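Local coordinates for protein lactoylglutathione lyase (Pseudomonas aeruginosa, PDB 4MTS) that belongs to the glyoxalase/bleomycin resistance/dioxygenase superfamily and forms a dimer with a nickel site built from residues of both subunits, at residues D33-V44 / L55-R63; Y72-A82 / Y119-G127. All blocks are in the same frame, centred on the assembly; numbering follows the deposited sequence.

Contact 1: residues D33-V44 / L55-R63; sequences DYPEGRFTLAFV and LELTHNWDR
The Trp61 indole lies with one face over the backbone of Arg38 and Phe39, and its edge meets Thr40. This wide ring finishes an antiparallel beta hairpin, strands 39-45 and 54-60, within one of the beta sheets of a glyoxalase-superfamily fold. Arg38 CA sits 3.9 Å from the centroid of the six-membered Trp61 ring, a CH-pi contact over the face, while Pro35 CA packs against Trp61 CH2 at 3.4 Å. At the ring edge, Trp61 NE1 donates to Thr40 OG1 (2.8 Å) with an almost straight N-H, 170°, and Thr40 OG1 in turn donates to Asp33 OD1, so the indole is fixed in rotation through a relay to the preceding strand. The Arg38 guanidinium stands at the rim of the indole, the planes 85° apart, and turns one face to Trp61 CE3. Asp62 takes the guanidinium edge in a side-on salt bridge: Arg38 NE reaches Asp62 OD1 at 2.8 Å and Arg38 NH2 reaches Asp62 OD2 at 2.9 Å, in the guanidinium plane, both oxygens using their syn lone pairs. A bend at chi3 of Arg38 (64°) turns the guanidinium back to the carboxylate. Arg38 and Phe39 both face Tyr34, a G1 bulge where strand 33-34 turns into strand 39-44. Further along, the extended Glu56 chain crosses one face of Phe43, Glu56 CG 3.8 Å from the centroid of the Phe43 ring, and runs on to the zinc site it shares with His5. Beside that carboxylate, Leu41 CD2 lies 3.4 Å from Glu56 OE2.

Contact 2: residues Y72-A82 / Y119-G127; sequences YGHLAIEVEDA and YKVELIQKG. With NI (nickel (II) ion), chain E.
His74 and Glu122 converge on one nickel ion from strands 72-79 and 120-125, the first and last strands of the second beta-alpha-beta-beta-beta module of the glyoxalase (vicinal oxygen chelate) fold, side by side and parallel. His74 NE2 and Glu122 OE1 each bind nickel at 2.1 Å, and the ring and carboxylate planes are turned 59° apart. With CG of His74 between its backbone N and carbonyl carbon (chi1 52°), the imidazole rises on the same side of the sheet as the extended Glu122 chain. His5 and Glu56 of the second subunit also bind this ion, making it an intersubunit site. Side chains pack tightly around this pair: Ala76 CB nestles 3.5 Å from Glu122 OE1. On the reverse face, Ile77 CD1 meets Val121 CG1 at 3.6 Å, backed by Val79 against Leu123.

Both ends are bridged by water. At one, where the Leu75 N to Lys120 O bond is long (3.2 Å), the Tyr72 and Tyr119 rings meet obliquely, and a water spans Tyr72 OH and Lys120 O; two more link Gly73 O to Lys120 N and NZ. At the other, the exposed Lys126 chain passes Glu78, whose carboxylate forms a salt bridge with Arg2 of the second subunit. Glu80 O and Lys126 O share a water there. Gln125, with CG anti to N (chi1 -171°), reaches the start of helix 82-91, where Ala82 N donates to Gln125 OE1 at 2.9 Å. Asp81 is the N-cap, its OD1 accepting from Val84 N, and a water also joins it to Gln125 OE1.

From the N terminus the chain runs through strand 2-9, helix 13-23 and strand 27-34 before contact 1 closes the short hairpin loop between strands 39-45 and 54-60. Only after that does contact 2 open at strand 72-79, which follows next; it closes a longer excursion through helix 82-91 and strands 95-99 and 109-114 when strand 120-125 returns alongside. The two contacts are therefore in series, neither nesting nor crossing, with centres about 25 Å apart on opposite sides of the chain's centre. They belong to different sheets yet touch where Leu55 CD2 packs against Leu75 CD2, and both also reach the second subunit.

Contact 1: residues D33-V44 / L55-R63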
# COMPACT_ATOMS: atom_id res chain seq x y z
N ASP A 33 -18.25 -7.48 -8.06
CA ASP A 33 -18.56 -8.74 -7.34
C ASP A 33 -18.69 -9.82 -8.42
O ASP A 33 -19.49 -9.68 -9.34
CB ASP A 33 -19.88 -8.64 -6.56
CG ASP A 33 -19.86 -7.72 -5.36
OD1 ASP A 33 -19.93 -8.23 -4.24
OD2 ASP A 33 -19.82 -6.49 -5.55
N TYR A 34 -17.86 -10.86 -8.36
CA TYR A 34 -17.82 -11.92 -9.37
C TYR A 34 -18.34 -13.24 -8.79
O TYR A 34 -17.57 -13.95 -8.13
CB TYR A 34 -16.39 -12.15 -9.87
CG TYR A 34 -15.77 -10.90 -10.44
CD1 TYR A 34 -16.05 -10.50 -11.74
CD2 TYR A 34 -14.94 -10.09 -9.67
CE1 TYR A 34 -15.46 -9.36 -12.28
CE2 TYR A 34 -14.38 -8.93 -10.18
CZ TYR A 34 -14.63 -8.58 -11.50
OH TYR A 34 -14.13 -7.41 -12.00
N PRO A 35 -19.60 -13.61 -9.05
CA PRO A 35 -20.11 -14.90 -8.53
C PRO A 35 -19.37 -16.10 -9.12
O PRO A 35 -19.24 -17.13 -8.46
CB PRO A 35 -21.62 -14.87 -8.86
CG PRO A 35 -21.77 -13.89 -9.94
CD PRO A 35 -20.65 -12.87 -9.80
N GLU A 36 -18.80 -15.93 -10.34
CA GLU A 36 -18.00 -16.99 -10.98
C GLU A 36 -16.67 -17.25 -10.20
O GLU A 36 -16.26 -18.39 -10.07
CB GLU A 36 -17.76 -16.67 -12.48
CG GLU A 36 -19.06 -16.64 -13.27
CD GLU A 36 -18.94 -16.26 -14.73
OE1 GLU A 36 -18.63 -17.15 -15.55
OE2 GLU A 36 -19.21 -15.08 -15.06
N GLY A 37 -16.06 -16.20 -9.66
CA GLY A 37 -14.83 -16.33 -8.89
C GLY A 37 -15.02 -16.28 -7.39
O GLY A 37 -14.06 -16.46 -6.64
N ARG A 38 -16.27 -16.03 -6.93
CA ARG A 38 -16.66 -15.89 -5.52
C ARG A 38 -15.77 -14.90 -4.75
O ARG A 38 -15.22 -15.21 -3.69
CB ARG A 38 -16.81 -17.23 -4.81
CG ARG A 38 -18.01 -17.97 -5.39
CD ARG A 38 -18.37 -19.21 -4.64
NE ARG A 38 -18.80 -18.98 -3.26
CZ ARG A 38 -20.04 -18.65 -2.90
NH1 ARG A 38 -20.97 -18.42 -3.82
NH2 ARG A 38 -20.34 -18.49 -1.62
N PHE A 39 -15.61 -13.72 -5.32
CA PHE A 39 -14.85 -12.66 -4.66
C PHE A 39 -15.38 -11.34 -5.09
O PHE A 39 -16.04 -11.25 -6.11
CB PHE A 39 -13.33 -12.78 -4.90
CG PHE A 39 -12.88 -12.44 -6.29
CD1 PHE A 39 -12.94 -13.39 -7.31
CD2 PHE A 39 -12.37 -11.19 -6.59
CE1 PHE A 39 -12.56 -13.06 -8.61
CE2 PHE A 39 -11.96 -10.88 -7.88
CZ PHE A 39 -12.05 -11.82 -8.88
N THR A 40 -15.05 -10.30 -4.32
CA THR A 40 -15.45 -8.94 -4.61
C THR A 40 -14.19 -8.09 -4.48
O THR A 40 -13.39 -8.33 -3.57
CB THR A 40 -16.46 -8.45 -3.57
OG1 THR A 40 -17.60 -9.32 -3.56
CG2 THR A 40 -16.92 -7.02 -3.83
N LEU A 41 -14.08 -7.06 -5.32
CA LEU A 41 -13.01 -6.06 -5.24
C LEU A 41 -13.68 -4.72 -5.00
O LEU A 41 -14.76 -4.45 -5.54
CB LEU A 41 -12.27 -5.91 -6.58
CG LEU A 41 -11.80 -7.09 -7.31
CD1 LEU A 41 -11.18 -6.64 -8.60
CD2 LEU A 41 -10.81 -7.89 -6.44
N ALA A 42 -13.05 -3.86 -4.22
CA ALA A 42 -13.62 -2.50 -4.06
C ALA A 42 -12.41 -1.56 -4.02
O ALA A 42 -11.45 -1.83 -3.31
CB ALA A 42 -14.41 -2.40 -2.76
N PHE A 43 -12.46 -0.49 -4.81
CA PHE A 43 -11.39 0.51 -4.88
C PHE A 43 -11.95 1.76 -4.19
O PHE A 43 -13.03 2.25 -4.53
CB PHE A 43 -10.96 0.78 -6.34
CG PHE A 43 -10.27 -0.40 -7.01
CD1 PHE A 43 -11.00 -1.43 -7.58
CD2 PHE A 43 -8.88 -0.44 -7.12
CE1 PHE A 43 -10.36 -2.51 -8.21
CE2 PHE A 43 -8.23 -1.53 -7.72
CZ PHE A 43 -8.98 -2.56 -8.25
N VAL A 44 -11.21 2.23 -3.18
CA VAL A 44 -11.60 3.40 -2.38
C VAL A 44 -10.49 4.42 -2.43
O VAL A 44 -9.31 4.06 -2.56
CB VAL A 44 -11.97 3.03 -0.91
CG1 VAL A 44 -13.32 2.32 -0.86
CG2 VAL A 44 -10.89 2.16 -0.24
N LEU A 55 -6.78 2.58 -2.86
CA LEU A 55 -6.70 1.42 -2.00
C LEU A 55 -7.67 0.37 -2.53
O LEU A 55 -8.86 0.65 -2.71
CB LEU A 55 -7.07 1.78 -0.53
CG LEU A 55 -7.19 0.55 0.41
CD1 LEU A 55 -5.81 -0.20 0.55
CD2 LEU A 55 -7.69 0.99 1.77
N GLU A 56 -7.17 -0.84 -2.81
CA GLU A 56 -8.04 -1.91 -3.29
C GLU A 56 -8.30 -2.85 -2.12
O GLU A 56 -7.36 -3.37 -1.53
CB GLU A 56 -7.35 -2.70 -4.41
CG GLU A 56 -8.29 -3.78 -4.94
CD GLU A 56 -7.69 -4.69 -5.97
OE1 GLU A 56 -6.46 -4.61 -6.20
OE2 GLU A 56 -8.46 -5.45 -6.59
N LEU A 57 -9.57 -3.17 -1.86
CA LEU A 57 -9.96 -4.11 -0.83
C LEU A 57 -10.55 -5.34 -1.52
O LEU A 57 -11.38 -5.18 -2.42
CB LEU A 57 -11.02 -3.48 0.10
CG LEU A 57 -10.62 -2.17 0.79
CD1 LEU A 57 -11.84 -1.59 1.56
CD2 LEU A 57 -9.42 -2.38 1.76
N THR A 58 -10.09 -6.53 -1.13
CA THR A 58 -10.54 -7.80 -1.73
C THR A 58 -11.21 -8.66 -0.66
O THR A 58 -10.71 -8.75 0.47
CB THR A 58 -9.36 -8.58 -2.36
OG1 THR A 58 -8.68 -7.75 -3.30
CG2 THR A 58 -9.81 -9.85 -3.06
N HIS A 59 -12.32 -9.30 -1.00
CA HIS A 59 -13.01 -10.18 -0.07
C HIS A 59 -13.36 -11.45 -0.82
O HIS A 59 -14.07 -11.39 -1.81
CB HIS A 59 -14.27 -9.49 0.50
CG HIS A 59 -15.12 -10.40 1.31
ND1 HIS A 59 -16.43 -10.68 0.95
CD2 HIS A 59 -14.80 -11.16 2.39
CE1 HIS A 59 -16.88 -11.54 1.85
NE2 HIS A 59 -15.94 -11.88 2.72
N ASN A 60 -12.82 -12.59 -0.36
CA ASN A 60 -13.10 -13.92 -0.92
C ASN A 60 -14.31 -14.38 -0.13
O ASN A 60 -14.28 -14.38 1.11
CB ASN A 60 -11.87 -14.83 -0.69
CG ASN A 60 -10.66 -14.39 -1.49
OD1 ASN A 60 -10.66 -14.46 -2.73
ND2 ASN A 60 -9.62 -13.90 -0.80
N TRP A 61 -15.44 -14.66 -0.83
CA TRP A 61 -16.71 -14.99 -0.20
C TRP A 61 -16.64 -16.17 0.74
O TRP A 61 -17.43 -16.23 1.69
CB TRP A 61 -17.79 -15.25 -1.26
CG TRP A 61 -18.01 -14.11 -2.20
CD1 TRP A 61 -17.47 -12.86 -2.13
CD2 TRP A 61 -18.92 -14.09 -3.30
NE1 TRP A 61 -17.96 -12.07 -3.14
CE2 TRP A 61 -18.84 -12.80 -3.88
CE3 TRP A 61 -19.80 -15.03 -3.85
CZ2 TRP A 61 -19.59 -12.44 -5.01
CZ3 TRP A 61 -20.51 -14.68 -4.99
CH2 TRP A 61 -20.43 -13.39 -5.53
N ASP A 62 -15.77 -17.13 0.44
CA ASP A 62 -15.66 -18.33 1.26
C ASP A 62 -14.56 -18.32 2.33
O ASP A 62 -14.36 -19.33 3.00
CB ASP A 62 -15.64 -19.59 0.38
CG ASP A 62 -16.78 -19.59 -0.64
OD1 ASP A 62 -16.48 -19.58 -1.86
OD2 ASP A 62 -17.94 -19.48 -0.23
N ARG A 63 -13.85 -17.18 2.49
CA ARG A 63 -12.81 -16.97 3.53
C ARG A 63 -13.45 -16.16 4.64
O ARG A 63 -14.27 -15.29 4.36
CB ARG A 63 -11.59 -16.19 2.98
CG ARG A 63 -10.65 -16.98 2.08
CD ARG A 63 -9.80 -18.03 2.79
NE ARG A 63 -8.86 -17.47 3.76
CZ ARG A 63 -7.59 -17.19 3.50
NH1 ARG A 63 -7.10 -17.36 2.28
NH2 ARG A 63 -6.80 -16.73 4.45
O HOH W 1 -18.09 -9.44 -0.64

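Contact 2: residues Y72-A82 / Y119-G127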
# COMPACT_ATOMS: atom_id res chain seq x y z
N TYR A 72 4.06 -6.23 6.22
CA TYR A 72 3.27 -5.09 5.75
C TYR A 72 3.20 -4.01 6.85
O TYR A 72 2.99 -4.30 8.02
CB TYR A 72 1.84 -5.54 5.28
CG TYR A 72 0.94 -4.36 4.97
CD1 TYR A 72 1.20 -3.54 3.88
CD2 TYR A 72 -0.09 -3.99 5.84
CE1 TYR A 72 0.42 -2.41 3.61
CE2 TYR A 72 -0.85 -2.83 5.61
CZ TYR A 72 -0.60 -2.06 4.48
OH TYR A 72 -1.33 -0.93 4.19
N GLY A 73 3.41 -2.78 6.45
CA GLY A 73 3.43 -1.63 7.35
C GLY A 73 2.11 -0.95 7.56
O GLY A 73 1.35 -1.30 8.47
N HIS A 74 1.78 -0.03 6.65
CA HIS A 74 0.58 0.76 6.77
C HIS A 74 0.31 1.50 5.51
O HIS A 74 1.11 1.46 4.57
CB HIS A 74 0.79 1.80 7.89
CG HIS A 74 2.05 2.62 7.74
ND1 HIS A 74 3.16 2.33 8.50
CD2 HIS A 74 2.31 3.69 6.96
CE1 HIS A 74 4.08 3.23 8.15
NE2 HIS A 74 3.61 4.07 7.23
N LEU A 75 -0.86 2.15 5.48
CA LEU A 75 -1.25 3.05 4.43
C LEU A 75 -1.25 4.44 5.12
O LEU A 75 -1.86 4.61 6.17
CB LEU A 75 -2.67 2.72 3.89
CG LEU A 75 -3.08 3.66 2.72
CD1 LEU A 75 -2.34 3.30 1.43
CD2 LEU A 75 -4.60 3.55 2.42
N ALA A 76 -0.57 5.41 4.55
CA ALA A 76 -0.52 6.74 5.16
C ALA A 76 -1.43 7.70 4.39
O ALA A 76 -1.47 7.70 3.16
CB ALA A 76 0.90 7.27 5.14
N ILE A 77 -2.16 8.53 5.14
CA ILE A 77 -3.10 9.52 4.57
C ILE A 77 -2.79 10.93 5.10
O ILE A 77 -2.50 11.09 6.28
CB ILE A 77 -4.57 9.09 4.87
CG1 ILE A 77 -4.86 7.71 4.19
CG2 ILE A 77 -5.57 10.14 4.35
CD1 ILE A 77 -6.08 7.03 4.77
N GLU A 78 -2.81 11.91 4.21
CA GLU A 78 -2.58 13.30 4.59
C GLU A 78 -3.88 13.86 5.11
O GLU A 78 -4.90 13.71 4.46
CB GLU A 78 -2.06 14.10 3.39
CG GLU A 78 -1.82 15.57 3.70
CD GLU A 78 -1.16 16.27 2.53
OE1 GLU A 78 -1.83 16.45 1.49
OE2 GLU A 78 0.06 16.53 2.63
N VAL A 79 -3.85 14.49 6.30
CA VAL A 79 -5.07 15.05 6.90
C VAL A 79 -4.87 16.54 7.29
O VAL A 79 -3.74 16.96 7.56
CB VAL A 79 -5.58 14.22 8.11
CG1 VAL A 79 -5.97 12.80 7.70
CG2 VAL A 79 -4.56 14.18 9.26
N GLU A 80 -5.96 17.31 7.35
CA GLU A 80 -5.92 18.73 7.73
C GLU A 80 -5.55 18.87 9.22
O GLU A 80 -4.72 19.70 9.58
CB GLU A 80 -7.29 19.38 7.44
CG GLU A 80 -7.21 20.89 7.27
CD GLU A 80 -8.55 21.59 7.18
OE1 GLU A 80 -8.78 22.30 6.17
OE2 GLU A 80 -9.37 21.45 8.12
N ASP A 81 -6.14 18.01 10.06
CA ASP A 81 -5.96 18.03 11.51
C ASP A 81 -6.09 16.61 12.00
O ASP A 81 -7.19 16.06 12.03
CB ASP A 81 -7.09 18.88 12.14
CG ASP A 81 -6.91 19.23 13.59
OD1 ASP A 81 -6.60 18.32 14.39
OD2 ASP A 81 -7.12 20.40 13.94
N ALA A 82 -4.97 16.01 12.43
CA ALA A 82 -4.93 14.65 12.93
C ALA A 82 -5.75 14.42 14.19
O ALA A 82 -6.40 13.38 14.30
CB ALA A 82 -3.49 14.20 13.13
N TYR A 119 -5.54 -3.52 10.01
CA TYR A 119 -4.50 -2.87 9.21
C TYR A 119 -4.29 -1.47 9.73
O TYR A 119 -5.27 -0.78 10.09
CB TYR A 119 -4.91 -2.79 7.74
CG TYR A 119 -5.03 -4.13 7.08
CD1 TYR A 119 -3.90 -4.91 6.83
CD2 TYR A 119 -6.26 -4.63 6.68
CE1 TYR A 119 -3.99 -6.14 6.20
CE2 TYR A 119 -6.37 -5.86 6.03
CZ TYR A 119 -5.22 -6.60 5.76
OH TYR A 119 -5.28 -7.80 5.12
N LYS A 120 -3.03 -1.06 9.80
CA LYS A 120 -2.64 0.25 10.33
C LYS A 120 -2.76 1.35 9.30
O LYS A 120 -2.33 1.19 8.15
CB LYS A 120 -1.17 0.20 10.82
CG LYS A 120 -1.00 -0.64 12.09
CD LYS A 120 0.40 -0.52 12.67
CE LYS A 120 0.69 -1.59 13.70
NZ LYS A 120 2.15 -1.81 13.89
N VAL A 121 -3.37 2.47 9.72
CA VAL A 121 -3.50 3.66 8.90
C VAL A 121 -2.76 4.78 9.60
O VAL A 121 -3.06 5.12 10.75
CB VAL A 121 -4.99 4.04 8.61
CG1 VAL A 121 -5.08 5.33 7.81
CG2 VAL A 121 -5.71 2.90 7.88
N GLU A 122 -1.76 5.32 8.92
CA GLU A 122 -0.96 6.42 9.46
C GLU A 122 -1.55 7.73 8.98
O GLU A 122 -1.70 7.97 7.78
CB GLU A 122 0.49 6.25 8.94
CG GLU A 122 1.47 7.32 9.44
CD GLU A 122 2.90 6.99 9.03
OE1 GLU A 122 3.16 6.89 7.82
OE2 GLU A 122 3.72 6.71 9.93
N LEU A 123 -1.86 8.60 9.93
CA LEU A 123 -2.35 9.95 9.59
C LEU A 123 -1.22 10.94 9.74
O LEU A 123 -0.57 10.97 10.78
CB LEU A 123 -3.53 10.34 10.50
CG LEU A 123 -4.68 9.37 10.62
CD1 LEU A 123 -5.77 9.94 11.56
CD2 LEU A 123 -5.27 9.00 9.25
N ILE A 124 -0.96 11.74 8.71
CA ILE A 124 0.12 12.74 8.75
C ILE A 124 -0.49 14.09 8.49
O ILE A 124 -1.07 14.32 7.43
CB ILE A 124 1.28 12.40 7.77
CG1 ILE A 124 1.80 10.97 8.03
CG2 ILE A 124 2.42 13.47 7.92
CD1 ILE A 124 2.98 10.48 7.09
N GLN A 125 -0.42 14.98 9.48
CA GLN A 125 -1.01 16.31 9.35
C GLN A 125 -0.32 17.16 8.28
O GLN A 125 0.90 17.29 8.30
CB GLN A 125 -0.99 17.03 10.71
CG GLN A 125 -1.77 18.34 10.71
CD GLN A 125 -2.13 18.66 12.12
OE1 GLN A 125 -2.71 17.84 12.83
NE2 GLN A 125 -1.72 19.83 12.58
N LYS A 126 -1.12 17.77 7.39
CA LYS A 126 -0.66 18.63 6.29
C LYS A 126 0.24 19.75 6.78
O LYS A 126 -0.03 20.36 7.83
CB LYS A 126 -1.85 19.19 5.50
CG LYS A 126 -1.51 19.55 4.05
CD LYS A 126 -2.75 19.96 3.27
CE LYS A 126 -2.39 20.77 2.04
NZ LYS A 126 -3.60 21.16 1.26
N GLY A 127 1.34 19.95 6.06
CA GLY A 127 2.37 20.94 6.35
C GLY A 127 3.52 20.41 7.18
O GLY A 127 4.66 20.86 7.01
NI NI E . 4.70 5.87 6.79
O HOH W 2 -3.12 -0.34 6.00
O HOH W 3 -0.93 -2.90 9.09
O HOH W 4 2.49 -2.39 10.83
O HOH W 5 -2.85 20.95 8.19
O HOH W 6 -3.61 17.54 15.31